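Long-range contacts in endo-1,4-beta-xylanase D (Paenibacillus polymyxa, PDB 1W0N), which probably hydrolyses the beta-1,4 links of xylan and carries a family 36 module, a calcium-dependent carbohydrate-binding domain: residues Val15-Met20 with Asp35-Tyr40; Gln50-Ser55 with Gln107-Ala112; Ile59-Ala64 with Ala122-Ile127; Thr70-Leu75 with Val82-Phe87. All coordinates share one frame; numbering follows the deposited sequence.

Contact 1 of 4, residues Val15-Met20 with Asp35-Tyr40. With CA (calcium ion), chain B; MG (magnesium ion), chain C.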
# COMPACT_ATOMS: atom_id res chain seq x y z
N VAL A 15 0.95 9.96 3.32
CA VAL A 15 2.20 9.85 2.57
C VAL A 15 1.85 9.37 1.16
O VAL A 15 1.16 8.37 0.97
CB VAL A 15 3.19 8.90 3.24
CG1 VAL A 15 4.47 8.79 2.43
CG2 VAL A 15 3.51 9.38 4.65
N GLU A 16 2.31 10.13 0.17
CA GLU A 16 2.07 9.79 -1.23
C GLU A 16 2.98 8.64 -1.65
O GLU A 16 4.18 8.64 -1.36
CB GLU A 16 2.35 11.00 -2.11
CG GLU A 16 1.44 12.19 -1.85
CD GLU A 16 -0.00 12.00 -2.25
OE1 GLU A 16 -0.30 11.04 -2.98
OE2 GLU A 16 -0.84 12.83 -1.86
N ALA A 17 2.42 7.64 -2.35
CA ALA A 17 3.23 6.51 -2.78
C ALA A 17 4.41 6.94 -3.64
O ALA A 17 5.50 6.38 -3.54
CB ALA A 17 2.36 5.51 -3.53
N GLU A 18 4.17 7.94 -4.50
CA GLU A 18 5.18 8.43 -5.41
C GLU A 18 6.35 9.12 -4.69
O GLU A 18 7.36 9.39 -5.34
CB GLU A 18 4.55 9.34 -6.47
CG GLU A 18 3.83 10.59 -5.96
CD GLU A 18 2.34 10.41 -5.64
OE1 GLU A 18 1.93 9.30 -5.21
OE2 GLU A 18 1.57 11.38 -5.77
N ASN A 19 6.23 9.37 -3.39
CA ASN A 19 7.32 9.92 -2.59
C ASN A 19 8.05 8.87 -1.75
O ASN A 19 8.98 9.20 -1.01
CB ASN A 19 6.80 11.04 -1.69
CG ASN A 19 6.33 12.23 -2.48
OD1 ASN A 19 6.81 12.47 -3.60
ND2 ASN A 19 5.42 12.99 -1.91
N MET A 20 7.66 7.61 -1.88
CA MET A 20 8.27 6.51 -1.14
C MET A 20 9.44 5.92 -1.92
O MET A 20 9.64 6.22 -3.10
CB MET A 20 7.21 5.42 -0.88
CG MET A 20 6.06 5.90 -0.03
SD MET A 20 4.90 4.54 0.19
CE MET A 20 3.55 5.39 1.02
N ASP A 35 -1.51 10.08 -9.74
CA ASP A 35 -0.08 10.11 -9.44
C ASP A 35 0.18 9.13 -8.29
O ASP A 35 -0.45 9.22 -7.23
CB ASP A 35 0.37 11.51 -9.10
CG ASP A 35 0.18 12.43 -10.30
OD1 ASP A 35 0.76 12.13 -11.36
OD2 ASP A 35 -0.61 13.38 -10.27
N GLY A 36 1.05 8.17 -8.52
CA GLY A 36 1.25 7.11 -7.55
C GLY A 36 2.31 6.16 -8.04
O GLY A 36 3.22 6.56 -8.78
N VAL A 37 2.20 4.90 -7.63
CA VAL A 37 3.14 3.86 -8.02
C VAL A 37 2.34 2.62 -8.40
O VAL A 37 1.33 2.30 -7.75
CB VAL A 37 4.15 3.54 -6.89
CG1 VAL A 37 5.10 2.42 -7.29
CG2 VAL A 37 4.93 4.79 -6.53
N ALA A 38 2.81 1.90 -9.42
CA ALA A 38 2.24 0.62 -9.80
C ALA A 38 3.13 -0.52 -9.30
O ALA A 38 4.37 -0.45 -9.36
CB ALA A 38 2.12 0.51 -11.31
N LEU A 39 2.46 -1.58 -8.85
CA LEU A 39 3.06 -2.83 -8.39
C LEU A 39 2.53 -3.95 -9.28
O LEU A 39 1.31 -4.10 -9.44
CB LEU A 39 2.65 -3.10 -6.94
CG LEU A 39 2.94 -1.98 -5.94
CD1 LEU A 39 2.31 -2.32 -4.60
CD2 LEU A 39 4.42 -1.72 -5.79
N TYR A 40 3.44 -4.72 -9.87
CA TYR A 40 3.09 -5.67 -10.92
C TYR A 40 3.40 -7.12 -10.61
O TYR A 40 2.78 -8.04 -11.18
CB TYR A 40 3.83 -5.35 -12.23
CG TYR A 40 3.68 -3.93 -12.73
CD1 TYR A 40 2.69 -3.57 -13.63
CD2 TYR A 40 4.59 -2.95 -12.35
CE1 TYR A 40 2.61 -2.28 -14.14
CE2 TYR A 40 4.53 -1.66 -12.87
CZ TYR A 40 3.54 -1.33 -13.76
OH TYR A 40 3.48 -0.06 -14.30
CA CA B . -0.42 10.02 -5.03
MG MG C . 1.10 -8.59 -12.25
O HOH W 1 -1.55 12.02 -5.78
O HOH W 2 1.73 -7.81 -14.07
O HOH W 3 2.04 -10.38 -12.62
O HOH W 4 -0.61 -9.35 -13.22
O HOH W 5 0.20 -9.26 -10.52

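Contact 2 of 4, residues Gln50-Ser55 with Gln107-Ala112. With SO4 (sulfate ion), chain D.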
# COMPACT_ATOMS: atom_id res chain seq x y z
N GLN A 50 8.28 5.26 9.11
CA GLN A 50 7.31 6.05 9.84
C GLN A 50 7.59 5.96 11.33
O GLN A 50 7.68 4.86 11.88
CB GLN A 50 5.91 5.53 9.55
CG GLN A 50 4.77 6.23 10.30
CD GLN A 50 4.61 7.69 9.89
OE1 GLN A 50 4.39 7.98 8.69
NE2 GLN A 50 4.68 8.58 10.85
N TYR A 51 7.62 7.11 12.02
CA TYR A 51 7.69 7.12 13.47
C TYR A 51 6.29 7.08 14.04
O TYR A 51 5.42 7.85 13.64
CB TYR A 51 8.41 8.39 13.96
CG TYR A 51 8.36 8.47 15.49
CD1 TYR A 51 9.16 7.73 16.33
CD2 TYR A 51 7.36 9.28 16.09
CE1 TYR A 51 9.01 7.76 17.70
CE2 TYR A 51 7.19 9.28 17.49
CZ TYR A 51 8.00 8.53 18.29
OH TYR A 51 7.86 8.52 19.64
N PHE A 52 6.07 6.20 15.03
CA PHE A 52 4.80 6.09 15.72
C PHE A 52 4.96 6.33 17.22
O PHE A 52 5.80 5.71 17.87
CB PHE A 52 4.23 4.67 15.58
CG PHE A 52 3.79 4.32 14.19
CD1 PHE A 52 2.73 4.97 13.58
CD2 PHE A 52 4.39 3.25 13.53
CE1 PHE A 52 2.26 4.58 12.36
CE2 PHE A 52 3.92 2.86 12.29
CZ PHE A 52 2.87 3.51 11.69
N ALA A 53 4.10 7.17 17.77
CA ALA A 53 3.95 7.29 19.22
C ALA A 53 2.93 6.29 19.78
O ALA A 53 3.07 5.80 20.89
CB ALA A 53 3.53 8.70 19.61
N ASN A 54 1.90 5.96 18.99
CA ASN A 54 0.82 5.08 19.42
C ASN A 54 0.97 3.72 18.76
O ASN A 54 1.42 3.61 17.62
CB ASN A 54 -0.52 5.65 18.99
CG ASN A 54 -1.67 5.17 19.89
OD1 ASN A 54 -2.01 3.95 19.89
ND2 ASN A 54 -2.29 6.05 20.63
N SER A 55 0.55 2.67 19.48
CA SER A 55 0.61 1.31 18.97
C SER A 55 -0.56 0.89 18.08
O SER A 55 -0.45 -0.18 17.48
CB SER A 55 0.75 0.34 20.14
OG SER A 55 -0.25 0.57 21.12
N GLN A 107 9.31 2.55 12.33
CA GLN A 107 8.89 1.29 11.71
C GLN A 107 8.83 1.46 10.20
O GLN A 107 8.31 2.43 9.68
CB GLN A 107 7.51 0.89 12.22
CG GLN A 107 7.46 0.64 13.73
CD GLN A 107 8.38 -0.49 14.19
OE1 GLN A 107 8.65 -1.41 13.45
NE2 GLN A 107 8.86 -0.40 15.40
N GLU A 108 9.36 0.45 9.50
CA GLU A 108 9.20 0.41 8.07
C GLU A 108 7.75 0.15 7.72
O GLU A 108 7.12 -0.76 8.26
CB GLU A 108 10.05 -0.70 7.46
CG GLU A 108 9.90 -0.78 5.93
CD GLU A 108 10.47 -2.03 5.38
OE1 GLU A 108 9.93 -3.19 5.61
OE2 GLU A 108 11.47 -1.98 4.68
N ILE A 109 7.24 0.95 6.77
CA ILE A 109 5.93 0.74 6.17
C ILE A 109 6.17 0.27 4.75
O ILE A 109 6.92 0.93 4.00
CB ILE A 109 5.13 2.06 6.15
CG1 ILE A 109 5.10 2.74 7.51
CG2 ILE A 109 3.72 1.82 5.60
CD1 ILE A 109 4.61 1.90 8.66
N LYS A 110 5.59 -0.85 4.36
CA LYS A 110 5.78 -1.39 3.02
C LYS A 110 4.44 -1.82 2.46
O LYS A 110 3.62 -2.42 3.17
CB LYS A 110 6.77 -2.54 3.06
CG LYS A 110 7.04 -3.20 1.72
CD LYS A 110 8.14 -4.21 1.77
CE LYS A 110 7.80 -5.43 2.48
NZ LYS A 110 8.90 -6.37 2.26
N LEU A 111 4.21 -1.51 1.18
CA LEU A 111 3.09 -2.05 0.43
C LEU A 111 3.65 -2.91 -0.69
O LEU A 111 4.59 -2.51 -1.41
CB LEU A 111 2.24 -0.91 -0.15
CG LEU A 111 1.53 -0.03 0.88
CD1 LEU A 111 1.05 1.28 0.25
CD2 LEU A 111 0.34 -0.74 1.51
N ALA A 112 3.09 -4.10 -0.88
CA ALA A 112 3.54 -5.06 -1.92
C ALA A 112 2.36 -5.89 -2.32
O ALA A 112 1.44 -6.10 -1.54
CB ALA A 112 4.65 -5.95 -1.42
S SO4 D . 1.40 7.82 16.19
O1 SO4 D . 0.64 8.88 16.66
O2 SO4 D . 1.21 6.69 16.97
O3 SO4 D . 1.15 7.64 14.75
O4 SO4 D . 2.71 8.50 16.41

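Contact 3 of 4, residues Ile59-Ala64 with Ala122-Ile127. With CA (calcium ion), chain B.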
# COMPACT_ATOMS: atom_id res chain seq x y z
N ILE A 59 -5.72 2.54 9.05
CA ILE A 59 -4.87 2.76 7.90
C ILE A 59 -5.71 2.66 6.64
O ILE A 59 -6.37 1.64 6.41
CB ILE A 59 -3.73 1.76 7.82
CG1 ILE A 59 -2.98 1.62 9.15
CG2 ILE A 59 -2.75 2.17 6.74
CD1 ILE A 59 -3.10 0.32 9.77
N SER A 60 -5.67 3.72 5.81
CA SER A 60 -6.37 3.71 4.54
C SER A 60 -5.38 3.89 3.40
O SER A 60 -4.38 4.59 3.54
CB SER A 60 -7.45 4.78 4.49
OG SER A 60 -8.56 4.49 5.32
N VAL A 61 -5.68 3.24 2.28
CA VAL A 61 -4.91 3.39 1.06
C VAL A 61 -5.90 3.63 -0.07
O VAL A 61 -6.89 2.90 -0.20
CB VAL A 61 -4.03 2.16 0.76
CG1 VAL A 61 -3.41 2.23 -0.64
CG2 VAL A 61 -2.92 2.06 1.80
N ARG A 62 -5.64 4.68 -0.88
CA ARG A 62 -6.38 4.86 -2.11
C ARG A 62 -5.63 4.13 -3.22
O ARG A 62 -4.42 4.31 -3.38
CB ARG A 62 -6.54 6.34 -2.46
CG ARG A 62 -7.36 6.56 -3.71
CD ARG A 62 -7.76 8.01 -3.89
NE ARG A 62 -8.70 8.19 -4.99
CZ ARG A 62 -8.46 8.82 -6.15
NH1 ARG A 62 -7.25 9.26 -6.47
NH2 ARG A 62 -9.47 9.00 -7.01
N GLY A 63 -6.35 3.27 -3.94
CA GLY A 63 -5.73 2.44 -4.95
C GLY A 63 -6.74 2.00 -6.00
O GLY A 63 -7.92 2.32 -5.92
N ALA A 64 -6.24 1.25 -6.98
CA ALA A 64 -7.07 0.72 -8.05
C ALA A 64 -6.42 -0.52 -8.61
O ALA A 64 -5.23 -0.77 -8.40
CB ALA A 64 -7.27 1.77 -9.16
N ALA A 122 -1.62 -3.59 -9.01
CA ALA A 122 -2.17 -2.57 -8.13
C ALA A 122 -1.56 -1.21 -8.42
O ALA A 122 -0.33 -1.07 -8.53
CB ALA A 122 -1.93 -2.91 -6.67
N TYR A 123 -2.41 -0.22 -8.49
CA TYR A 123 -2.02 1.17 -8.52
C TYR A 123 -2.26 1.73 -7.13
O TYR A 123 -3.36 1.57 -6.58
CB TYR A 123 -2.86 1.90 -9.55
CG TYR A 123 -2.82 1.31 -10.94
CD1 TYR A 123 -1.64 0.91 -11.54
CD2 TYR A 123 -3.99 1.19 -11.69
CE1 TYR A 123 -1.61 0.41 -12.84
CE2 TYR A 123 -3.98 0.71 -12.99
CZ TYR A 123 -2.78 0.32 -13.56
OH TYR A 123 -2.75 -0.14 -14.85
N VAL A 124 -1.25 2.43 -6.60
CA VAL A 124 -1.30 2.93 -5.22
C VAL A 124 -1.13 4.43 -5.28
O VAL A 124 -0.15 4.92 -5.88
CB VAL A 124 -0.14 2.27 -4.41
CG1 VAL A 124 -0.20 2.71 -2.99
CG2 VAL A 124 -0.24 0.74 -4.44
N ASP A 125 -2.05 5.15 -4.66
CA ASP A 125 -2.03 6.62 -4.69
C ASP A 125 -1.32 7.18 -3.45
O ASP A 125 -0.37 7.96 -3.57
CB ASP A 125 -3.47 7.11 -4.81
CG ASP A 125 -3.62 8.61 -4.97
OD1 ASP A 125 -2.59 9.31 -4.95
OD2 ASP A 125 -4.77 9.09 -5.09
N PHE A 126 -1.81 6.79 -2.28
CA PHE A 126 -1.28 7.29 -1.01
C PHE A 126 -1.74 6.34 0.09
O PHE A 126 -2.66 5.54 -0.09
CB PHE A 126 -1.75 8.72 -0.71
CG PHE A 126 -3.25 8.87 -0.58
CD1 PHE A 126 -3.93 8.46 0.58
CD2 PHE A 126 -3.97 9.47 -1.61
CE1 PHE A 126 -5.31 8.63 0.70
CE2 PHE A 126 -5.35 9.68 -1.47
CZ PHE A 126 -6.01 9.24 -0.32
N ILE A 127 -1.09 6.51 1.26
CA ILE A 127 -1.49 5.87 2.50
C ILE A 127 -1.79 6.96 3.52
O ILE A 127 -1.16 8.02 3.52
CB ILE A 127 -0.38 4.90 3.00
CG1 ILE A 127 -0.86 4.04 4.18
CG2 ILE A 127 0.90 5.65 3.36
CD1 ILE A 127 -0.02 2.79 4.38
CA CA B . -0.42 10.02 -5.03
O HOH W 1 -1.55 12.02 -5.78

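Contact 4 of 4, residues Thr70-Leu75 with Val82-Phe87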
# COMPACT_ATOMS: atom_id res chain seq x y z
N THR A 70 -9.63 -8.23 -9.37
CA THR A 70 -9.04 -7.88 -8.08
C THR A 70 -7.52 -7.80 -8.13
O THR A 70 -6.85 -8.67 -8.68
CB THR A 70 -9.43 -8.98 -7.08
OG1 THR A 70 -10.86 -9.06 -7.01
CG2 THR A 70 -8.90 -8.69 -5.68
N ALA A 71 -7.01 -6.74 -7.48
CA ALA A 71 -5.61 -6.62 -7.11
C ALA A 71 -5.57 -6.52 -5.58
O ALA A 71 -6.40 -5.85 -4.98
CB ALA A 71 -5.01 -5.37 -7.73
N LYS A 72 -4.65 -7.24 -4.96
CA LYS A 72 -4.54 -7.23 -3.51
C LYS A 72 -3.15 -6.76 -3.11
O LYS A 72 -2.16 -7.19 -3.68
CB LYS A 72 -4.84 -8.59 -2.89
CG LYS A 72 -6.37 -8.84 -2.76
CD LYS A 72 -6.65 -10.11 -2.07
CE LYS A 72 -8.03 -10.22 -1.67
NZ LYS A 72 -8.09 -10.16 -0.21
N VAL A 73 -3.12 -5.88 -2.10
CA VAL A 73 -1.90 -5.26 -1.63
C VAL A 73 -1.72 -5.51 -0.14
O VAL A 73 -2.55 -5.08 0.66
CB VAL A 73 -1.94 -3.74 -1.90
CG1 VAL A 73 -0.68 -3.05 -1.39
CG2 VAL A 73 -2.13 -3.45 -3.39
N ASP A 74 -0.63 -6.20 0.22
CA ASP A 74 -0.28 -6.38 1.63
C ASP A 74 0.29 -5.09 2.22
O ASP A 74 1.07 -4.38 1.56
CB ASP A 74 0.80 -7.44 1.77
CG ASP A 74 0.30 -8.87 1.65
OD1 ASP A 74 -0.90 -9.10 1.69
OD2 ASP A 74 1.14 -9.80 1.54
N LEU A 75 -0.09 -4.83 3.46
CA LEU A 75 0.51 -3.80 4.28
C LEU A 75 1.42 -4.47 5.30
O LEU A 75 0.97 -5.32 6.07
CB LEU A 75 -0.56 -2.99 4.99
CG LEU A 75 -0.06 -1.94 5.98
CD1 LEU A 75 0.81 -0.89 5.31
CD2 LEU A 75 -1.24 -1.30 6.70
N VAL A 82 0.20 -7.00 8.27
CA VAL A 82 -0.91 -6.71 9.19
C VAL A 82 -2.27 -6.87 8.54
O VAL A 82 -3.29 -6.90 9.25
CB VAL A 82 -0.80 -5.32 9.82
CG1 VAL A 82 0.49 -5.18 10.62
CG2 VAL A 82 -0.93 -4.21 8.77
N GLY A 83 -2.31 -6.99 7.22
CA GLY A 83 -3.56 -7.14 6.50
C GLY A 83 -3.32 -6.84 5.03
O GLY A 83 -2.20 -6.52 4.63
N SER A 84 -4.39 -6.98 4.24
CA SER A 84 -4.32 -6.73 2.82
C SER A 84 -5.49 -5.88 2.35
O SER A 84 -6.62 -6.16 2.68
CB SER A 84 -4.25 -8.04 1.98
OG SER A 84 -4.82 -8.11 0.72
N PHE A 85 -5.21 -4.93 1.49
CA PHE A 85 -6.21 -4.11 0.84
C PHE A 85 -6.64 -4.76 -0.47
O PHE A 85 -5.81 -5.23 -1.24
CB PHE A 85 -5.64 -2.73 0.51
CG PHE A 85 -5.19 -1.96 1.72
CD1 PHE A 85 -6.09 -1.31 2.54
CD2 PHE A 85 -3.83 -1.82 1.98
CE1 PHE A 85 -5.69 -0.57 3.64
CE2 PHE A 85 -3.42 -1.08 3.08
CZ PHE A 85 -4.34 -0.46 3.92
N ASN A 86 -7.95 -4.76 -0.72
CA ASN A 86 -8.53 -5.29 -1.94
C ASN A 86 -8.98 -4.14 -2.82
O ASN A 86 -9.89 -3.39 -2.43
CB ASN A 86 -9.73 -6.15 -1.54
CG ASN A 86 -10.46 -6.77 -2.71
OD1 ASN A 86 -11.02 -7.91 -2.54
ND2 ASN A 86 -10.55 -6.12 -3.78
N PHE A 87 -8.32 -3.98 -3.97
CA PHE A 87 -8.75 -3.03 -4.99
C PHE A 87 -9.28 -3.83 -6.17
O PHE A 87 -8.51 -4.41 -6.94
CB PHE A 87 -7.59 -2.12 -5.44
CG PHE A 87 -7.02 -1.35 -4.28
CD1 PHE A 87 -7.72 -0.31 -3.71
CD2 PHE A 87 -5.78 -1.70 -3.75
CE1 PHE A 87 -7.22 0.39 -2.61
CE2 PHE A 87 -5.27 -1.00 -2.65
CZ PHE A 87 -5.99 0.02 -2.08
O HOH W 6 -8.18 -8.05 1.27

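Contact 1 of 4, residues Val15-Met20 with Asp35-Tyr40
The Glu18 carboxylate lies against the backbone of Asp35 and Gly36, with Glu18 OE1 3.3 Å from Gly36 CA. Its reach comes from a folded side chain. CG sits between the backbone N and the carbonyl carbon (chi1 60°), and the chain bends again at chi2. Glu18 OE1 also stands 3.1 Å from Asp35 O. Two acceptors this close would repel each other, but a calcium ion binds both. Glu18 OE1 and Glu18 OE2 each bind the calcium at 2.5 Å. Asp35 O binds calcium at 2.3 Å, while the Asp35 carboxylate points elsewhere. Glu16 OE1 is a third side-chain oxygen on the calcium, at 2.3 Å, and one water also binds. Asp125 O and OD1 complete the seven ligands. The ion thus pins a short 3-10 segment, residues 17-19, to the start of strand 36-39 within the beta-sandwich of this binding module. Beside the metal, Val37 CG2 packs against Ala17, 4.0 Å from Ala17 CB, and also lies 3.4 Å from Ala17 O. At the far end of 35-40, Tyr40 O binds a magnesium ion together with four waters and Asp121. In this family a calcium ion takes part in sugar binding, and the magnesium probably marks that site here. Its water ligands could then give way to sugar hydroxyls.

Contact 2 of 4, residues Gln50-Ser55 with Gln107-Ala112
Gln50 and Gln107 form an antiparallel, hydrogen-bonded pair at the end of strand 45-52 and the start of strand 107-113. Two backbone bonds close the pair. Gln50 N donates to Gln107 O and Gln107 N donates to Gln50 O, both at 2.9 Å. The strands then diverge: the N-to-C directions of the short segments 50-52 and 107-112 lie 125° apart. Side chains make the rest of the contact. Gln50 CB rests 3.5 Å from Ile109 CG1. Gln50 CG lies over one face of the Phe52 ring, offset toward its rim. This position follows from chi1 177°, which sets CG anti to the backbone N. The amide of Gln50 folds back onto its own strand, where Gln50 NE2 donates to Tyr51 O at 3.0 Å in a nearly straight bond, and OE1 is bonded to Tyr48. Gln107 CG lies at the edge of the Phe52 ring, 4.0 Å from Phe52 CD2. The two side chains cross at about a right angle, yet ring and amide planes are only 13° apart. Gln107 NE2 is held by Thr104 O. Phe52 and Ile109 approach tip to tip, with Phe52 CE2 3.8 Å from Ile109 CD1. Phe129, in strand 122-130 of the other sheet, meets the Phe52 ring edge-to-face and also touches Ile109. Such apolar side chains, turned inward from a paired strand end, are typical of the core of a beta-sandwich.

Contact 3 of 4, residues Ile59-Ala64 with Ala122-Ile127
Arg62 crosses both Asp125 and Phe126, meeting each with a different part of its side chain. Arg62 CB sits over one face of the Phe126 ring, 3.9 Å from the ring centroid, in a CH-pi contact. The ring also has a cation-pi partner in Lys14. Beyond CB the arginine chain runs extended to NE. Arg62 NH1 then donates to Asp125 OD2 at 2.8 Å, with the acceptor in the guanidinium plane. This is a salt bridge, although guanidinium and carboxylate planes are turned 58° apart. Asp125 CG is anti to the backbone N (chi1 -176°). The other oxygen, Asp125 OD1, binds calcium at 2.3 Å, and Asp125 O binds the same ion. Both neighbours face Arg62 because strand 122-130 has a beta bulge here: Asp125 and Phe126 lie opposite the single residue Arg62. Asp125 N bonds Arg62 O at 2.8 Å, while Phe126 O takes a longer bond from Arg62 N. The non-hydrogen-bonded pairs Val61-Ile127 and Gly63-Val124 flank the bulge. Tyr123 O lies only 3.0 Å from Gly63 CA, and a CB there would clash. On the other face, toward the sandwich core, Val61 CG2 packs 3.7 Å from Ile127 CG1. Ile59 lies side by side with Ile127. An alanine in place of Arg62 would probably leave Asp125 OD2 without its positive mate and the carboxylate less firmly fixed. One carboxylate thus faces two positive partners, calcium and guanidinium, which would be expected to stabilise its negative charge.

Contact 4 of 4, residues Thr70-Leu75 with Val82-Phe87
Thr70 lays its CG2 methyl 3.6 Å from Asn86 ND2, and the two side chains cross at about a right angle. This is the open end of a beta hairpin, strands 70-77 and 80-88, at the edge of one sheet of the sandwich. Thr88 bonds both Thr70 OG1 and Asn86 ND2. Ala71 forms a hydrogen-bonded pair with Phe87, Ala71 N to Phe87 O at 2.8 Å. Lys72 is on the opposite face of the sheet. Its chain is extended until chi4, where it bends (-111°). Lys72 NZ then donates to a water at 2.6 Å, and this water donates to Ser84 O at 2.8 Å. Without the lysine chain, as with an alanine here, the water is likely to lose its ammonium donor and to bridge less firmly to Ser84 O. Val73 turns back to the core. Val73 CG2 touches the edge of the Phe87 ring, 4.1 Å from Phe87 CE2, while the Val73 backbone pairs with Phe85. Asp74, facing out, has OD1 bonded to Thr114. Leu75 points inward again, with Leu75 CB 3.9 Å from Phe85 CE2. Its CG is anti to the backbone N (chi1 175°), and from there Leu75 CD2 meets Val82 CG2 at 3.6 Å.

From the N terminus, contact 1 closes first, bringing 35-40 back to 15-20 before any other contact opens. Contact 2 opens at 50-55, contact 3 at 59-64. Contact 4 then opens and closes as a local hairpin, within the loops of both. Contact 2 closes at 107-112 and contact 3 at 122-127, so these two cross along the chain. Contacts 2 and 4 belong to one sheet, where strand 107-113 pairs with strand 70-77. Contacts 1 and 3 belong to the other and share the calcium ion. The sheets meet through core packing: Leu111 on Val124 joins contacts 2 and 3, and Phe85 and Phe87 on Val61 join contacts 4 and 3.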